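Local atomic coordinates of endoribonuclease ToxN (Pectobacterium atrosepticum, PDB entry 2XDB), a protein that cleaves RNA as the toxin of a type III toxin-antitoxin system for phage defence, in which it is bound by repeats of the antitoxin RNA. Residues 3-8 and 98-103; 34-39 and 49-54; 45-50 and 89-94. All coordinates share one frame; numbering follows the deposited sequence.

In the fold
All three contacts lie in one antiparallel sheet, with strands in the order 69-73, 80-91, 45-52, 35-42, 3-6 and 97-99, in a toxin whose family is grouped with the SH3-like folds. Interactions 2 and 3 are buried and share strand 45-52, which pairs with strand 35-42 along one side and strand 80-91 along the other. Interaction 1 lies at the surface, where 97-99 is one of the two outermost strands. Backbone bonds run through all of them, but the side-chain chemistry changes: aliphatic packing on one face and a phenylalanine on a proline on the other in interaction 2, a tyrosine between proline and methionine plus a peripheral salt bridge in interaction 3, and leucines against aromatic residues in interaction 1.

Interaction 1 of 3, residues 3-8 and 98-103; sequences FYTISS and SLLDLG
Phe3 and Leu100 form the closely packed end of this contact. CB of Phe3 lies 3.6 Å from CG of Leu100, and CD2 of the same leucine turns the other way to meet CG2 of Thr5, the two side chains crossing at about a right angle. Leu102 adds a looser touch, its CD1 4.5 Å from CD2 of Phe3. Helix 109-123 covers this side, placing Leu118 on Phe3 and Leu114 on both leucines. The backbones follow the antiparallel pattern of a sheet edge: strand 97-99, an edge strand within the chain, lies along strand 3-6, with Thr5 and Ser98 as the hydrogen-bonded pair. Thr5 N reaches Ser98 O at 2.7 Å, and Ser98 N returns a bond of 2.8 Å to Thr5 O. Just past the last residue of the strand, Leu100 N still donates to Phe3 O (2.9 Å), coming from well above the carbonyl plane. The side chains of Tyr4 and Leu99, the non-hydrogen-bonded pair, set off in diverging directions, yet CG of Leu99 is anti to its carbonyl carbon (chi1 -77°) and CD2 ends over one face of the Tyr4 ring, 3.7 Å from the centroid in a CH-pi contact. The solvent side is sparser. Leu99 and Ser98 are exposed, Ser98 CB approaches Thr5 OG1 only to 3.8 Å, and that hydroxyl offers Ser98 O no more than a weak bond of 3.5 Å.

Interaction 2 of 3, residues 34-39 and 49-54; sequences AFIGIV and APLTSP
Ile36 turns CG1 anti to its carbonyl carbon (chi1 -50°) and bends again at chi2 (-69°), which carries CD1 against the branched end of Leu51. The two side chains cross at about a right angle in the beta hairpin of strands 35-42 and 45-52, with CG1 of Ile36 closest to CD2 of Leu51 and CD1 of Ile36 closest to CD1 of Leu51. Phe3 of the neighbouring strand 3-6 packs on both residues. Ala34 CB adds a lighter touch, 4.2 Å from CD1 of Leu51. The other face of the hairpin carries Phe35 and Pro50, a non-hydrogen-bonded pair; the phenyl ring crosses the proline obliquely, with CE1 of Phe35 3.9 Å from CB of Pro50, and Pro22 covers both. Two backbone bonds flank this pair: Leu51 N to Ala34 O (3.0 Å) and Ile36 N to Ala49 O (2.8 Å). The chain turns a corner at Gly37, the centre of an inverse gamma turn, with a weak Ile38 N to Ile36 O bond. At the far end Thr52 packs on a phosphate of the bound RNA. Val39, where the chain turns again, points its side chain toward strand 45-52 and sets CG2 4.4 Å from CB of Ala49.

Interaction 3 of 3, residues 45-50 and 89-94; sequences HKYLAP and MIPIIE. With SO4 (sulfate ion), chain C.
The Tyr47 ring lies between Pro91 and Met89. Pro91 runs side by side with it, CA over one face and CD 3.7 Å from CE1 of Tyr47, while the methyl CE of Met89 lies over the opposite face, toward the rim. CG of Met89 sits between its own backbone N and carbonyl carbon (chi1 64°), and the extended chain beyond it passes along the ring: CG is 3.5 Å from CD1 of Tyr47, and SD stands 4.6 Å from the centroid at an oblique angle, a Met-aromatic contact. The phenol OH is hydrogen-bonded to Glu154 of helix 150-156. Beneath these side chains strands 45-52 and 80-91 pair antiparallel within the central sheet; Leu48 and Ile90 exchange two bonds, Leu48 N to Ile90 O and Ile90 N to Leu48 O, and Ile92 N adds a third to Lys46 O at 2.9 Å. Leu48, on the face opposite Tyr47, meets Ile92 at a slant, CG of Leu48 4.0 Å from CG2 of Ile92, with Ile6 touching both. A water bridges Lys46 N and Ile92 O. At the exposed margin Lys46 stretches its extended chain to Glu94, which bends at chi2 (-139°) to meet it: NZ of Lys46 approaches OE2 of Glu94 on the syn side, tilted out of the carboxylate plane, at 2.7 Å, a salt bridge. A sulfate, probably from the crystallisation liquor, lies beside Glu94, but its fit there is doubtful.

Interaction 1 of 3, residues 3-8 and 98-103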
loop_
_atom_site.group_PDB
_atom_site.type_symbol
_atom_site.label_atom_id
_atom_site.label_comp_id
_atom_site.label_asym_id
_atom_site.label_seq_id
_atom_site.Cartn_x
_atom_site.Cartn_y
_atom_site.Cartn_z
ATOM N N PHE A 3 0.912 5.469 -8.241
ATOM C CA PHE A 3 0.569 4.050 -8.276
ATOM C C PHE A 3 1.733 3.213 -8.785
ATOM O O PHE A 3 2.339 3.554 -9.806
ATOM C CB PHE A 3 -0.668 3.811 -9.142
ATOM C CG PHE A 3 -1.887 4.484 -8.631
ATOM C CD1 PHE A 3 -2.555 3.988 -7.543
ATOM C CD2 PHE A 3 -2.363 5.630 -9.233
ATOM C CE1 PHE A 3 -3.678 4.624 -7.062
ATOM C CE2 PHE A 3 -3.489 6.264 -8.761
ATOM C CZ PHE A 3 -4.144 5.759 -7.673
ATOM N N TYR A 4 2.025 2.116 -8.076
ATOM C CA TYR A 4 3.090 1.181 -8.455
ATOM C C TYR A 4 2.595 -0.248 -8.580
ATOM O O TYR A 4 1.576 -0.615 -8.005
ATOM C CB TYR A 4 4.181 1.157 -7.400
ATOM C CG TYR A 4 4.992 2.408 -7.304
ATOM C CD1 TYR A 4 6.260 2.472 -7.855
ATOM C CD2 TYR A 4 4.505 3.525 -6.639
ATOM C CE1 TYR A 4 7.015 3.613 -7.769
ATOM C CE2 TYR A 4 5.254 4.675 -6.542
ATOM C CZ TYR A 4 6.503 4.715 -7.114
ATOM O OH TYR A 4 7.250 5.856 -7.022
ATOM N N THR A 5 3.333 -1.053 -9.334
ATOM C CA THR A 5 3.244 -2.501 -9.211
ATOM C C THR A 5 4.592 -2.967 -8.697
ATOM O O THR A 5 5.588 -2.240 -8.789
ATOM C CB THR A 5 2.943 -3.210 -10.537
ATOM O OG1 THR A 5 4.000 -2.970 -11.476
ATOM C CG2 THR A 5 1.643 -2.717 -11.105
ATOM N N ILE A 6 4.617 -4.165 -8.134
ATOM C CA ILE A 6 5.845 -4.719 -7.591
ATOM C C ILE A 6 6.035 -6.100 -8.210
ATOM O O ILE A 6 5.053 -6.797 -8.474
ATOM C CB ILE A 6 5.779 -4.784 -6.054
ATOM C CG1 ILE A 6 5.664 -3.372 -5.490
ATOM C CG2 ILE A 6 7.000 -5.477 -5.470
ATOM C CD1 ILE A 6 5.339 -3.313 -4.002
ATOM N N SER A 7 7.282 -6.489 -8.474
ATOM C CA SER A 7 7.534 -7.773 -9.123
ATOM C C SER A 7 7.221 -8.939 -8.185
ATOM O O SER A 7 7.390 -8.830 -6.978
ATOM C CB SER A 7 8.976 -7.858 -9.623
ATOM O OG SER A 7 9.868 -8.120 -8.559
ATOM N N SER A 8 6.766 -10.053 -8.743
ATOM C CA SER A 8 6.379 -11.200 -7.928
ATOM C C SER A 8 7.563 -11.798 -7.215
ATOM O O SER A 8 7.461 -12.200 -6.058
ATOM C CB SER A 8 5.742 -12.265 -8.791
ATOM O OG SER A 8 5.210 -11.647 -9.940
ATOM N N SER A 98 7.617 -0.637 -9.984
ATOM C CA SER A 98 7.342 -0.041 -11.280
ATOM C C SER A 98 6.074 0.808 -11.312
ATOM O O SER A 98 4.987 0.312 -11.015
ATOM C CB SER A 98 7.264 -1.145 -12.328
ATOM O OG SER A 98 7.058 -0.595 -13.608
ATOM N N LEU A 99 6.221 2.085 -11.665
ATOM C CA LEU A 99 5.080 2.991 -11.751
ATOM C C LEU A 99 4.075 2.505 -12.790
ATOM O O LEU A 99 4.470 2.021 -13.843
ATOM C CB LEU A 99 5.545 4.389 -12.155
ATOM C CG LEU A 99 6.220 5.302 -11.132
ATOM C CD1 LEU A 99 6.885 6.475 -11.828
ATOM C CD2 LEU A 99 5.218 5.816 -10.115
ATOM N N LEU A 100 2.781 2.630 -12.513
ATOM C CA LEU A 100 1.807 2.439 -13.583
ATOM C C LEU A 100 2.067 3.541 -14.609
ATOM O O LEU A 100 2.352 4.681 -14.243
ATOM C CB LEU A 100 0.362 2.536 -13.070
ATOM C CG LEU A 100 -0.138 1.625 -11.941
ATOM C CD1 LEU A 100 -1.646 1.541 -11.953
ATOM C CD2 LEU A 100 0.430 0.244 -12.072
ATOM N N ASP A 101 1.994 3.207 -15.890
ATOM C CA ASP A 101 2.140 4.212 -16.933
ATOM C C ASP A 101 0.764 4.697 -17.368
ATOM O O ASP A 101 0.249 4.263 -18.408
ATOM C CB ASP A 101 2.886 3.630 -18.133
ATOM C CG ASP A 101 3.231 4.681 -19.177
ATOM O OD1 ASP A 101 3.957 4.333 -20.130
ATOM O OD2 ASP A 101 2.794 5.850 -19.045
ATOM N N LEU A 102 0.166 5.588 -16.576
ATOM C CA LEU A 102 -1.220 5.994 -16.810
ATOM C C LEU A 102 -1.374 6.686 -18.158
ATOM O O LEU A 102 -2.414 6.576 -18.809
ATOM C CB LEU A 102 -1.740 6.896 -15.691
ATOM C CG LEU A 102 -1.806 6.346 -14.268
ATOM C CD1 LEU A 102 -2.272 7.429 -13.318
ATOM C CD2 LEU A 102 -2.739 5.163 -14.185
ATOM N N GLY A 103 -0.333 7.392 -18.577
ATOM C CA GLY A 103 -0.355 8.065 -19.864
ATOM C C GLY A 103 -0.567 7.138 -21.059
ATOM O O GLY A 103 -1.201 7.522 -22.037
#

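Interaction 2 of 3, residues 34-39 and 49-54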
loop_
_atom_site.group_PDB
_atom_site.type_symbol
_atom_site.label_atom_id
_atom_site.label_comp_id
_atom_site.label_asym_id
_atom_site.label_seq_id
_atom_site.Cartn_x
_atom_site.Cartn_y
_atom_site.Cartn_z
ATOM N N ALA A 34 -2.145 -3.105 -7.105
ATOM C CA ALA A 34 -1.535 -1.774 -7.113
ATOM C C ALA A 34 -1.156 -1.299 -5.715
ATOM O O ALA A 34 -1.892 -1.536 -4.754
ATOM C CB ALA A 34 -2.468 -0.771 -7.761
ATOM N N PHE A 35 -0.013 -0.618 -5.619
ATOM C CA PHE A 35 0.452 -0.012 -4.372
ATOM C C PHE A 35 0.498 1.513 -4.480
ATOM O O PHE A 35 0.474 2.050 -5.592
ATOM C CB PHE A 35 1.829 -0.547 -4.008
ATOM C CG PHE A 35 1.866 -2.025 -3.773
ATOM C CD1 PHE A 35 2.067 -2.530 -2.503
ATOM C CD2 PHE A 35 1.713 -2.917 -4.828
ATOM C CE1 PHE A 35 2.111 -3.908 -2.284
ATOM C CE2 PHE A 35 1.756 -4.283 -4.617
ATOM C CZ PHE A 35 1.954 -4.778 -3.343
ATOM N N ILE A 36 0.568 2.205 -3.333
ATOM C CA ILE A 36 0.646 3.676 -3.291
ATOM C C ILE A 36 2.032 4.247 -2.948
ATOM O O ILE A 36 2.724 3.754 -2.062
ATOM C CB ILE A 36 -0.392 4.296 -2.348
ATOM C CG1 ILE A 36 -1.745 3.726 -2.660
ATOM C CG2 ILE A 36 -0.547 5.781 -2.642
ATOM C CD1 ILE A 36 -2.218 4.220 -3.994
ATOM N N GLY A 37 2.340 5.365 -3.606
ATOM C CA GLY A 37 3.682 5.805 -3.943
ATOM C C GLY A 37 4.571 6.508 -2.958
ATOM O O GLY A 37 4.894 7.666 -3.099
ATOM N N ILE A 38 5.043 5.752 -1.999
ATOM C CA ILE A 38 5.986 6.219 -1.000
ATOM C C ILE A 38 5.312 6.957 0.102
ATOM O O ILE A 38 5.233 8.181 0.172
ATOM C CB ILE A 38 7.183 6.921 -1.506
ATOM C CG1 ILE A 38 7.874 6.044 -2.540
ATOM C CG2 ILE A 38 8.159 7.003 -0.355
ATOM C CD1 ILE A 38 9.368 6.165 -2.456
ATOM N N VAL A 39 4.863 6.109 0.993
ATOM C CA VAL A 39 3.922 6.405 1.990
ATOM C C VAL A 39 4.758 6.777 3.214
ATOM O O VAL A 39 4.337 7.576 4.048
ATOM C CB VAL A 39 3.111 5.120 2.131
ATOM C CG1 VAL A 39 3.578 4.268 3.315
ATOM C CG2 VAL A 39 1.632 5.410 2.114
ATOM N N ALA A 49 2.385 0.912 0.090
ATOM C CA ALA A 49 1.260 0.247 0.743
ATOM C C ALA A 49 0.277 -0.299 -0.284
ATOM O O ALA A 49 0.031 0.334 -1.305
ATOM C CB ALA A 49 0.552 1.208 1.659
ATOM N N PRO A 50 -0.307 -1.473 -0.008
ATOM C CA PRO A 50 -1.212 -2.059 -0.992
ATOM C C PRO A 50 -2.576 -1.402 -0.936
ATOM O O PRO A 50 -3.044 -1.064 0.154
ATOM C CB PRO A 50 -1.316 -3.515 -0.533
ATOM C CG PRO A 50 -1.144 -3.432 0.950
ATOM C CD PRO A 50 -0.165 -2.316 1.191
ATOM N N LEU A 51 -3.195 -1.210 -2.098
ATOM C CA LEU A 51 -4.585 -0.803 -2.170
ATOM C C LEU A 51 -5.434 -2.073 -2.238
ATOM O O LEU A 51 -4.992 -3.088 -2.779
ATOM C CB LEU A 51 -4.820 0.020 -3.425
ATOM C CG LEU A 51 -4.138 1.372 -3.567
ATOM C CD1 LEU A 51 -4.273 1.865 -4.997
ATOM C CD2 LEU A 51 -4.806 2.325 -2.632
ATOM N N THR A 52 -6.644 -2.017 -1.687
ATOM C CA THR A 52 -7.572 -3.144 -1.737
ATOM C C THR A 52 -9.001 -2.673 -2.008
ATOM O O THR A 52 -9.393 -1.567 -1.628
ATOM C CB THR A 52 -7.537 -4.008 -0.444
ATOM O OG1 THR A 52 -8.570 -4.996 -0.502
ATOM C CG2 THR A 52 -7.773 -3.168 0.776
ATOM N N SER A 53 -9.775 -3.518 -2.677
ATOM C CA SER A 53 -11.143 -3.168 -3.022
ATOM C C SER A 53 -12.034 -3.297 -1.789
ATOM O O SER A 53 -11.649 -3.938 -0.815
ATOM C CB SER A 53 -11.643 -4.044 -4.181
ATOM O OG SER A 53 -11.402 -5.428 -3.956
ATOM N N PRO A 54 -13.226 -2.683 -1.825
ATOM C CA PRO A 54 -14.146 -2.715 -0.682
ATOM C C PRO A 54 -14.498 -4.123 -0.247
ATOM O O PRO A 54 -14.742 -4.993 -1.082
ATOM C CB PRO A 54 -15.398 -2.024 -1.218
ATOM C CG PRO A 54 -14.882 -1.098 -2.263
ATOM C CD PRO A 54 -13.739 -1.842 -2.919
#

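Interaction 3 of 3, residues 45-50 and 89-94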
loop_
_atom_site.group_PDB
_atom_site.type_symbol
_atom_site.label_atom_id
_atom_site.label_comp_id
_atom_site.label_asym_id
_atom_site.label_seq_id
_atom_site.Cartn_x
_atom_site.Cartn_y
_atom_site.Cartn_z
ATOM N N HIS A 45 14.727 3.731 4.186
ATOM C CA HIS A 45 13.780 2.809 3.562
ATOM C C HIS A 45 12.638 3.535 2.868
ATOM O O HIS A 45 12.202 4.594 3.317
ATOM C CB HIS A 45 13.213 1.830 4.582
ATOM C CG HIS A 45 14.249 1.242 5.482
ATOM N ND1 HIS A 45 15.319 0.518 5.008
ATOM C CD2 HIS A 45 14.382 1.278 6.828
ATOM C CE1 HIS A 45 16.064 0.129 6.026
ATOM N NE2 HIS A 45 15.516 0.574 7.142
ATOM N N LYS A 46 12.156 2.949 1.776
ATOM C CA LYS A 46 10.974 3.451 1.082
ATOM C C LYS A 46 9.852 2.433 1.153
ATOM O O LYS A 46 10.000 1.301 0.679
ATOM C CB LYS A 46 11.309 3.770 -0.375
ATOM C CG LYS A 46 12.394 4.811 -0.469
ATOM C CD LYS A 46 12.790 5.164 -1.877
ATOM C CE LYS A 46 13.788 6.308 -1.801
ATOM N NZ LYS A 46 14.315 6.725 -3.118
ATOM N N TYR A 47 8.737 2.836 1.754
ATOM C CA TYR A 47 7.592 1.954 1.890
ATOM C C TYR A 47 6.514 2.216 0.853
ATOM O O TYR A 47 6.197 3.365 0.551
ATOM C CB TYR A 47 6.990 2.106 3.287
ATOM C CG TYR A 47 7.681 1.258 4.325
ATOM C CD1 TYR A 47 7.222 -0.020 4.620
ATOM C CD2 TYR A 47 8.801 1.723 4.992
ATOM C CE1 TYR A 47 7.855 -0.805 5.551
ATOM C CE2 TYR A 47 9.435 0.946 5.927
ATOM C CZ TYR A 47 8.963 -0.319 6.197
ATOM O OH TYR A 47 9.602 -1.097 7.132
ATOM N N LEU A 48 5.942 1.145 0.318
ATOM C CA LEU A 48 4.722 1.244 -0.473
ATOM C C LEU A 48 3.633 0.477 0.252
ATOM O O LEU A 48 3.914 -0.510 0.931
ATOM C CB LEU A 48 4.910 0.639 -1.867
ATOM C CG LEU A 48 5.959 1.259 -2.781
ATOM C CD1 LEU A 48 5.896 0.607 -4.166
ATOM C CD2 LEU A 48 5.740 2.764 -2.879
ATOM N N ALA A 49 2.385 0.912 0.090
ATOM C CA ALA A 49 1.260 0.247 0.743
ATOM C C ALA A 49 0.277 -0.299 -0.284
ATOM O O ALA A 49 0.031 0.334 -1.305
ATOM C CB ALA A 49 0.552 1.208 1.659
ATOM N N PRO A 50 -0.307 -1.473 -0.008
ATOM C CA PRO A 50 -1.212 -2.059 -0.992
ATOM C C PRO A 50 -2.576 -1.402 -0.936
ATOM O O PRO A 50 -3.044 -1.064 0.154
ATOM C CB PRO A 50 -1.316 -3.515 -0.533
ATOM C CG PRO A 50 -1.144 -3.432 0.950
ATOM C CD PRO A 50 -0.165 -2.316 1.191
ATOM N N MET A 89 2.143 -2.527 4.496
ATOM C CA MET A 89 3.126 -1.833 3.674
ATOM C C MET A 89 4.473 -2.547 3.784
ATOM O O MET A 89 4.721 -3.260 4.760
ATOM C CB MET A 89 3.274 -0.390 4.128
ATOM C CG MET A 89 3.824 -0.252 5.530
ATOM S SD MET A 89 3.915 1.474 6.014
ATOM C CE MET A 89 4.649 1.305 7.639
ATOM N N ILE A 90 5.336 -2.353 2.790
ATOM C CA ILE A 90 6.598 -3.083 2.734
ATOM C C ILE A 90 7.752 -2.226 2.224
ATOM O O ILE A 90 7.558 -1.327 1.412
ATOM C CB ILE A 90 6.467 -4.321 1.844
ATOM C CG1 ILE A 90 6.074 -3.935 0.416
ATOM C CG2 ILE A 90 5.434 -5.288 2.405
ATOM C CD1 ILE A 90 5.938 -5.154 -0.487
ATOM N N PRO A 91 8.964 -2.479 2.723
ATOM C CA PRO A 91 10.075 -1.695 2.191
ATOM C C PRO A 91 10.351 -2.206 0.786
ATOM O O PRO A 91 10.150 -3.393 0.549
ATOM C CB PRO A 91 11.221 -2.055 3.121
ATOM C CG PRO A 91 10.892 -3.440 3.598
ATOM C CD PRO A 91 9.403 -3.521 3.666
ATOM N N ILE A 92 10.758 -1.342 -0.136
ATOM C CA ILE A 92 10.978 -1.781 -1.510
ATOM C C ILE A 92 12.368 -1.451 -2.027
ATOM O O ILE A 92 13.052 -0.578 -1.508
ATOM C CB ILE A 92 9.947 -1.185 -2.482
ATOM C CG1 ILE A 92 10.018 0.343 -2.478
ATOM C CG2 ILE A 92 8.556 -1.645 -2.118
ATOM C CD1 ILE A 92 10.910 0.910 -3.554
ATOM N N ILE A 93 12.768 -2.184 -3.052
ATOM C CA ILE A 93 13.969 -1.923 -3.826
ATOM C C ILE A 93 13.503 -1.286 -5.138
ATOM O O ILE A 93 12.583 -1.794 -5.781
ATOM C CB ILE A 93 14.652 -3.251 -4.152
ATOM C CG1 ILE A 93 15.144 -3.919 -2.882
ATOM C CG2 ILE A 93 15.798 -3.055 -5.096
ATOM C CD1 ILE A 93 15.671 -5.313 -3.130
ATOM N N GLU A 94 14.119 -0.187 -5.554
ATOM C CA GLU A 94 13.594 0.534 -6.725
ATOM C C GLU A 94 13.532 -0.295 -8.010
ATOM O O GLU A 94 12.597 -0.152 -8.792
ATOM C CB GLU A 94 14.338 1.848 -6.956
ATOM C CG GLU A 94 14.482 2.652 -5.681
ATOM C CD GLU A 94 14.256 4.138 -5.866
ATOM O OE1 GLU A 94 13.591 4.543 -6.848
ATOM O OE2 GLU A 94 14.737 4.900 -5.002
HETATM S S SO4 C . 17.262 1.736 -4.203
HETATM O O1 SO4 C . 18.552 1.618 -3.533
HETATM O O2 SO4 C . 17.055 3.133 -4.569
HETATM O O3 SO4 C . 17.256 0.908 -5.408
HETATM O O4 SO4 C . 16.198 1.300 -3.301
HETATM O O HOH W 1 14.012 0.586 0.592
#